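PDB 1VLI: spore coat polysaccharide biosynthesis protein SpsE from Bacillus subtilis, which probably acts as an N-acylneuraminate-9-phosphate synthase-type enzyme in making the spore coat polysaccharide. Local coordinates for residues A[27-32]-A[243-248]; A[33-38]-A[61-66]; A[160-165]-A[189-194]. All coordinates share one frame; numbering follows the deposited sequence.

Interaction 1: A[27-32]-A[243-248]; sequences APVFII and KLIEKH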
# COMPACT_ATOMS: atom_id res chain seq x y z
N ALA A 27 21.11 -3.26 7.20
CA ALA A 27 20.80 -3.92 5.95
C ALA A 27 20.82 -2.92 4.78
O ALA A 27 20.55 -1.73 4.98
CB ALA A 27 19.42 -4.58 6.05
N PRO A 28 21.10 -3.41 3.56
CA PRO A 28 20.98 -2.58 2.35
C PRO A 28 19.54 -2.08 2.16
O PRO A 28 18.60 -2.76 2.59
CB PRO A 28 21.31 -3.57 1.21
CG PRO A 28 22.04 -4.68 1.86
CD PRO A 28 21.51 -4.80 3.25
N VAL A 29 19.35 -0.91 1.54
CA VAL A 29 18.02 -0.43 1.20
C VAL A 29 17.30 -1.47 0.35
O VAL A 29 17.89 -2.04 -0.56
CB VAL A 29 18.06 0.97 0.51
CG1 VAL A 29 16.63 1.44 0.12
CG2 VAL A 29 18.69 2.01 1.47
N PHE A 30 16.04 -1.75 0.68
CA PHE A 30 15.24 -2.74 -0.06
C PHE A 30 14.45 -2.01 -1.15
O PHE A 30 13.59 -1.14 -0.85
CB PHE A 30 14.30 -3.47 0.91
CG PHE A 30 13.59 -4.65 0.30
CD1 PHE A 30 14.19 -5.90 0.24
CD2 PHE A 30 12.30 -4.50 -0.21
CE1 PHE A 30 13.52 -7.01 -0.36
CE2 PHE A 30 11.62 -5.56 -0.76
CZ PHE A 30 12.24 -6.83 -0.86
N ILE A 31 14.77 -2.36 -2.40
CA ILE A 31 14.21 -1.65 -3.57
C ILE A 31 13.12 -2.40 -4.27
O ILE A 31 13.32 -3.55 -4.75
CB ILE A 31 15.32 -1.24 -4.60
CG1 ILE A 31 16.44 -0.51 -3.91
CG2 ILE A 31 14.72 -0.39 -5.73
CD1 ILE A 31 17.67 -0.31 -4.74
N ILE A 32 11.96 -1.75 -4.35
CA ILE A 32 10.76 -2.34 -4.96
C ILE A 32 10.48 -1.66 -6.29
O ILE A 32 10.15 -0.46 -6.32
CB ILE A 32 9.60 -2.16 -4.03
CG1 ILE A 32 9.92 -2.70 -2.64
CG2 ILE A 32 8.33 -2.80 -4.54
CD1 ILE A 32 8.91 -2.20 -1.55
N LYS A 243 14.71 3.01 4.46
CA LYS A 243 15.31 1.67 4.26
C LYS A 243 14.63 0.80 3.18
O LYS A 243 15.06 -0.34 2.91
CB LYS A 243 15.38 0.92 5.60
CG LYS A 243 16.09 1.69 6.73
CD LYS A 243 17.56 1.95 6.39
CE LYS A 243 18.38 0.67 6.25
NZ LYS A 243 19.85 0.96 6.18
N LEU A 244 13.55 1.34 2.60
CA LEU A 244 12.94 0.83 1.39
C LEU A 244 12.54 2.01 0.53
O LEU A 244 12.21 3.12 1.04
CB LEU A 244 11.69 0.01 1.67
CG LEU A 244 11.50 -0.91 2.88
CD1 LEU A 244 11.27 -0.06 4.15
CD2 LEU A 244 10.27 -1.68 2.58
N ILE A 245 12.58 1.76 -0.79
CA ILE A 245 12.19 2.72 -1.82
C ILE A 245 11.31 1.98 -2.79
O ILE A 245 11.67 0.89 -3.23
CB ILE A 245 13.42 3.29 -2.60
CG1 ILE A 245 14.42 4.01 -1.69
CG2 ILE A 245 13.01 4.21 -3.76
CD1 ILE A 245 13.82 5.31 -0.91
N GLU A 246 10.18 2.58 -3.12
CA GLU A 246 9.30 2.05 -4.15
C GLU A 246 9.22 3.10 -5.28
O GLU A 246 9.02 4.30 -5.01
CB GLU A 246 7.93 1.79 -3.55
CG GLU A 246 6.98 0.92 -4.35
CD GLU A 246 5.61 0.82 -3.69
OE1 GLU A 246 5.44 1.26 -2.52
OE2 GLU A 246 4.68 0.29 -4.35
N LYS A 247 9.43 2.65 -6.53
CA LYS A 247 9.28 3.51 -7.71
C LYS A 247 8.59 2.75 -8.83
O LYS A 247 8.89 1.55 -9.03
CB LYS A 247 10.65 3.99 -8.19
CG LYS A 247 10.66 5.17 -9.18
CD LYS A 247 10.75 6.51 -8.50
CE LYS A 247 11.28 7.58 -9.46
NZ LYS A 247 11.21 8.94 -8.84
N HIS A 248 7.68 3.42 -9.55
CA HIS A 248 7.05 2.83 -10.75
C HIS A 248 8.06 2.74 -11.88
O HIS A 248 8.92 3.64 -12.04
CB HIS A 248 5.87 3.64 -11.24
CG HIS A 248 4.72 3.70 -10.28
ND1 HIS A 248 3.48 3.18 -10.57
CD2 HIS A 248 4.62 4.22 -9.03
CE1 HIS A 248 2.67 3.37 -9.55
NE2 HIS A 248 3.34 4.01 -8.60
O HOH W 1 16.57 -2.30 4.41
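V29 lays its CG1 methyl, set anti to the backbone N (chi1 178°), against the flank of I245, reaching I245 CG1 at 3.8 Å. This contact lies at the seam of a TIM barrel, where the first strand of the eight-stranded parallel sheet, 30-36, lies beside the last, 244-248. The evidence is in the register: F30, I31 and I32 pair in parallel with L244, I245 and E246, and the two short strand axes diverge by just 14°. Four backbone bonds join them, F30 N to K243 O at 2.8 Å, I245 N to F30 O, I32 N to I245 O at 2.9 Å and K247 N to I32 O. On the outer face I245, together with V29 just before the strand, meets helix 232-239, and I31 meets helix 266-285. On the other, facing the barrel interior, I32 CG2 crosses the stem of E246 obliquely, 4.0 Å from E246 CG. The extended chain of E246 then carries its carboxylate onward to S224 and K62, about 5 Å from the zinc ion that H248 and H226 bind. At the opposite end of the contact, water 1 donates to both P28 O and K243 O. The side chain of K243, bent twice, brings its amine back to the 27-32 backbone, where K243 NZ meets A27 O at 3.0 Å, almost in line with the carbonyl bond.

Interaction 2: A[33-38]-A[61-66]; sequences AEAGIN and VKFQMF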
# COMPACT_ATOMS: atom_id res chain seq x y z
N ALA A 33 10.63 -2.40 -7.39
CA ALA A 33 10.19 -1.88 -8.68
C ALA A 33 8.71 -2.17 -8.86
O ALA A 33 8.29 -3.33 -8.82
CB ALA A 33 11.01 -2.45 -9.78
N GLU A 34 7.92 -1.12 -9.07
CA GLU A 34 6.47 -1.21 -9.09
C GLU A 34 5.97 -1.21 -10.55
O GLU A 34 5.96 -0.17 -11.24
CB GLU A 34 5.88 -0.11 -8.15
CG GLU A 34 4.56 0.58 -8.50
CD GLU A 34 3.33 -0.22 -8.13
OE1 GLU A 34 3.27 -1.44 -8.39
OE2 GLU A 34 2.39 0.41 -7.60
N ALA A 35 5.62 -2.42 -11.02
CA ALA A 35 5.19 -2.67 -12.41
C ALA A 35 3.72 -2.32 -12.63
O ALA A 35 3.34 -1.95 -13.75
CB ALA A 35 5.47 -4.13 -12.80
N GLY A 36 2.91 -2.41 -11.58
CA GLY A 36 1.51 -2.01 -11.63
C GLY A 36 0.70 -2.86 -12.60
O GLY A 36 0.53 -4.06 -12.39
N ILE A 37 0.19 -2.21 -13.65
CA ILE A 37 -0.50 -2.88 -14.75
C ILE A 37 0.20 -2.66 -16.10
O ILE A 37 -0.36 -2.95 -17.14
CB ILE A 37 -2.01 -2.47 -14.84
CG1 ILE A 37 -2.20 -0.99 -15.17
CG2 ILE A 37 -2.76 -2.87 -13.59
CD1 ILE A 37 -3.67 -0.65 -15.55
N ASN A 38 1.43 -2.17 -16.05
CA ASN A 38 2.19 -1.81 -17.25
C ASN A 38 2.60 -2.97 -18.18
O ASN A 38 3.36 -2.77 -19.13
CB ASN A 38 3.43 -0.98 -16.87
CG ASN A 38 3.09 0.42 -16.34
OD1 ASN A 38 1.95 0.88 -16.44
ND2 ASN A 38 4.09 1.10 -15.80
N VAL A 61 9.82 -6.98 -7.26
CA VAL A 61 9.03 -6.46 -8.37
C VAL A 61 7.60 -6.62 -7.94
O VAL A 61 7.20 -7.66 -7.41
CB VAL A 61 9.31 -7.21 -9.70
CG1 VAL A 61 8.90 -8.68 -9.58
CG2 VAL A 61 8.58 -6.53 -10.89
N LYS A 62 6.83 -5.55 -8.13
CA LYS A 62 5.48 -5.51 -7.62
C LYS A 62 4.43 -5.37 -8.74
O LYS A 62 4.52 -4.44 -9.56
CB LYS A 62 5.35 -4.38 -6.61
CG LYS A 62 3.91 -4.05 -6.32
CD LYS A 62 3.65 -4.01 -4.88
CE LYS A 62 3.83 -2.55 -4.37
NZ LYS A 62 2.80 -1.65 -4.94
N PHE A 63 3.44 -6.29 -8.74
CA PHE A 63 2.31 -6.31 -9.69
C PHE A 63 0.96 -6.15 -8.98
O PHE A 63 0.77 -6.64 -7.87
CB PHE A 63 2.27 -7.64 -10.47
CG PHE A 63 3.37 -7.75 -11.51
CD1 PHE A 63 3.17 -7.26 -12.81
CD2 PHE A 63 4.59 -8.33 -11.20
CE1 PHE A 63 4.17 -7.32 -13.75
CE2 PHE A 63 5.61 -8.40 -12.16
CZ PHE A 63 5.40 -7.88 -13.44
N GLN A 64 0.03 -5.45 -9.63
CA GLN A 64 -1.36 -5.42 -9.16
C GLN A 64 -2.07 -6.73 -9.48
O GLN A 64 -2.09 -7.17 -10.64
CB GLN A 64 -2.12 -4.29 -9.82
CG GLN A 64 -3.31 -3.78 -9.01
CD GLN A 64 -4.05 -2.66 -9.73
OE1 GLN A 64 -5.20 -2.82 -10.12
NE2 GLN A 64 -3.39 -1.52 -9.91
N MSE A 65 -2.64 -7.36 -8.46
CA MSE A 65 -3.38 -8.59 -8.68
C MSE A 65 -4.88 -8.41 -8.68
O MSE A 65 -5.59 -9.13 -9.36
CB MSE A 65 -2.98 -9.65 -7.68
CG MSE A 65 -1.66 -10.29 -8.04
SE MSE A 65 -1.25 -11.79 -6.85
CE MSE A 65 -2.83 -12.85 -7.13
N PHE A 66 -5.37 -7.43 -7.92
CA PHE A 66 -6.80 -7.29 -7.74
C PHE A 66 -7.35 -6.00 -8.35
O PHE A 66 -6.67 -4.97 -8.34
CB PHE A 66 -7.15 -7.47 -6.27
CG PHE A 66 -6.49 -8.67 -5.66
CD1 PHE A 66 -7.06 -9.94 -5.80
CD2 PHE A 66 -5.27 -8.56 -5.01
CE1 PHE A 66 -6.43 -11.05 -5.27
CE2 PHE A 66 -4.62 -9.68 -4.48
CZ PHE A 66 -5.20 -10.92 -4.61
O HOH W 2 -1.04 -6.25 -13.03
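The carboxylate of E34 lies across the K62 chain, E34 OE1 3.4 Å from K62 CG and E34 OE2 3.4 Å from K62 NZ, in a salt bridge whose hydrogen bond is weak. Behind this pair, K62 O is gripped twice, by A35 N at 2.7 Å and by G36 N at 3.3 Å. That double acceptance is the signature of a beta bulge: the register slips by one residue between E34 and G36, G36 pairing with F63. The bulge turns A35 CB over one face of the F63 ring, 3.9 Å from its centroid, a CH-pi contact. G36, at positive phi (64°), is the second residue of a type II' turn from A35 to N38, closed by N38 N to A35 O. Further out, the strands belong to the beta-alpha-beta unit formed with helix 43-56, and E246, on strand 244-248 beyond 30-36, is the stronger partner of K62 NZ. An alanine in place of E34 would probably leave K62 NZ dependent on E246 for its acidic mate and open a gap beside the zinc ion, about 4 Å from the E34 side chain. The chemistry implies an acid-lysine-acid cluster at the C-terminal strand ends, where TIM barrels carry their active sites.

Interaction 3: A[160-165]-A[189-194]; sequences PMIFST and AIMHCV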
# COMPACT_ATOMS: atom_id res chain seq x y z
N PRO A 160 5.83 -10.37 6.99
CA PRO A 160 6.10 -8.95 6.98
C PRO A 160 4.94 -8.13 6.40
O PRO A 160 4.19 -8.58 5.53
CB PRO A 160 7.34 -8.86 6.09
CG PRO A 160 8.03 -10.13 6.37
CD PRO A 160 6.94 -11.14 6.40
N MSE A 161 4.81 -6.90 6.90
CA MSE A 161 3.76 -6.03 6.44
C MSE A 161 4.29 -4.68 6.11
O MSE A 161 5.08 -4.11 6.88
CB MSE A 161 2.72 -5.98 7.49
CG MSE A 161 1.89 -7.23 7.36
SE MSE A 161 0.42 -7.36 8.43
CE MSE A 161 -0.72 -5.86 7.78
N ILE A 162 3.94 -4.20 4.92
CA ILE A 162 4.38 -2.88 4.47
C ILE A 162 3.16 -2.03 4.29
O ILE A 162 2.29 -2.40 3.48
CB ILE A 162 5.11 -2.97 3.13
CG1 ILE A 162 6.22 -4.02 3.20
CG2 ILE A 162 5.67 -1.61 2.73
CD1 ILE A 162 6.78 -4.36 1.83
N PHE A 163 3.05 -0.92 5.02
CA PHE A 163 1.87 -0.08 4.81
C PHE A 163 2.20 1.35 4.43
O PHE A 163 3.21 1.89 4.85
CB PHE A 163 0.81 -0.24 5.90
CG PHE A 163 1.16 0.40 7.21
CD1 PHE A 163 0.89 1.78 7.44
CD2 PHE A 163 1.68 -0.36 8.26
CE1 PHE A 163 1.14 2.35 8.66
CE2 PHE A 163 1.96 0.23 9.50
CZ PHE A 163 1.68 1.58 9.71
N SER A 164 1.38 1.93 3.57
CA SER A 164 1.64 3.22 3.03
C SER A 164 0.84 4.28 3.79
O SER A 164 -0.14 3.96 4.46
CB SER A 164 1.32 3.20 1.56
OG SER A 164 2.47 2.80 0.82
N THR A 165 1.24 5.53 3.69
CA THR A 165 0.63 6.55 4.53
C THR A 165 0.24 7.85 3.83
O THR A 165 0.28 8.92 4.46
CB THR A 165 1.58 6.89 5.70
OG1 THR A 165 2.78 7.44 5.17
CG2 THR A 165 2.04 5.61 6.45
N ALA A 189 6.82 -2.35 8.24
CA ALA A 189 7.51 -1.26 7.52
C ALA A 189 6.44 -0.24 7.16
O ALA A 189 5.34 -0.62 6.74
CB ALA A 189 8.22 -1.75 6.27
N ILE A 190 6.78 1.04 7.31
CA ILE A 190 5.81 2.13 7.13
C ILE A 190 6.35 3.00 6.01
O ILE A 190 7.46 3.49 6.12
CB ILE A 190 5.72 2.97 8.44
CG1 ILE A 190 5.33 2.07 9.63
CG2 ILE A 190 4.73 4.14 8.28
CD1 ILE A 190 5.10 2.80 10.93
N MSE A 191 5.61 3.15 4.91
CA MSE A 191 6.09 3.96 3.79
C MSE A 191 5.50 5.37 3.89
O MSE A 191 4.31 5.54 4.04
CB MSE A 191 5.70 3.37 2.45
CG MSE A 191 6.03 1.85 2.26
SE MSE A 191 7.93 1.54 2.21
CE MSE A 191 8.27 2.03 0.35
N HIS A 192 6.34 6.38 3.78
CA HIS A 192 5.88 7.74 3.52
C HIS A 192 5.60 7.84 2.04
O HIS A 192 6.25 7.17 1.25
CB HIS A 192 6.95 8.76 3.92
CG HIS A 192 6.64 10.15 3.49
ND1 HIS A 192 5.44 10.77 3.78
CD2 HIS A 192 7.38 11.05 2.80
CE1 HIS A 192 5.46 12.00 3.30
NE2 HIS A 192 6.63 12.20 2.71
N CYS A 193 4.67 8.70 1.66
CA CYS A 193 4.13 8.63 0.34
C CYS A 193 3.25 9.84 0.04
O CYS A 193 2.57 10.32 0.93
CB CYS A 193 3.26 7.37 0.30
SG CYS A 193 2.55 7.09 -1.29
N VAL A 194 3.23 10.29 -1.21
CA VAL A 194 2.28 11.32 -1.67
C VAL A 194 1.31 10.76 -2.75
O VAL A 194 1.76 10.22 -3.77
CB VAL A 194 3.02 12.51 -2.29
CG1 VAL A 194 2.07 13.65 -2.56
CG2 VAL A 194 4.17 12.95 -1.39
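I162 pushes its CG2 methyl into the bend of M191, modelled as selenomethionine, coming within 3.5 Å of M191 CG and lying across the side chain at a slant. The chain of M191 turns at both chi2 and chi3. S164 OG rests against the base of the M191 side chain, 3.7 Å from M191 CB, while it hydrogen-bonds to K139 NZ. I162, A189, S164 and M191 share the face turned to the barrel interior, where L244 of strand 244-248 touches A189 and M191. On the other face F163 and I190 stand side by side, pointing the same way, with F163 CZ 3.7 Å from I190 CG1. F163 places its ring between the backbone N and the carbonyl carbon (chi1 74°), a setting that leans it toward I190 while helix 170-181 packs on it through A176 and I180. A second bump follows: T165 CG2 meets I190 CG2 at 3.6 Å, the two side chains crossing at about a right angle. Helix 170-181 links the two strands as a beta-alpha-beta unit, and their parallel pairing rests on A189 N to M161 O, F163 N to A189 O and M191 N to F163 O, the last at 2.7 Å and nearly straight (176°). Past the paired strands, T165 OG1 donates to M191 O at 2.7 Å, tilted 20° from the carbonyl plane. Because that bond uses the hydroxyl proton, OG1 can serve K301 NZ only as an acceptor, which implies that one threonine links the strand end to a lysine far along the chain.

Overall arrangement
All three contacts are buried pairings of parallel neighbours in one barrel, and none is a surface contact. Interactions 1 and 2 share strand 30-36, which sits between 244-248 and 60-63, each interaction taking one of its two edges; they meet directly, E246 OE2 lying 2.8 Å from K62 NZ. Interaction 3 reaches interaction 1 through the barrel interior, where M191 packs on L244 and E246, but stays about 7 Å from interaction 2 at the nearest atoms. Along the chain, interactions 2 and 3 are local beta-alpha-beta units nested within the span that interaction 1 closes. Apolar side chains dominate interaction 3, whereas charge gathers near the zinc ion in interactions 1 and 2.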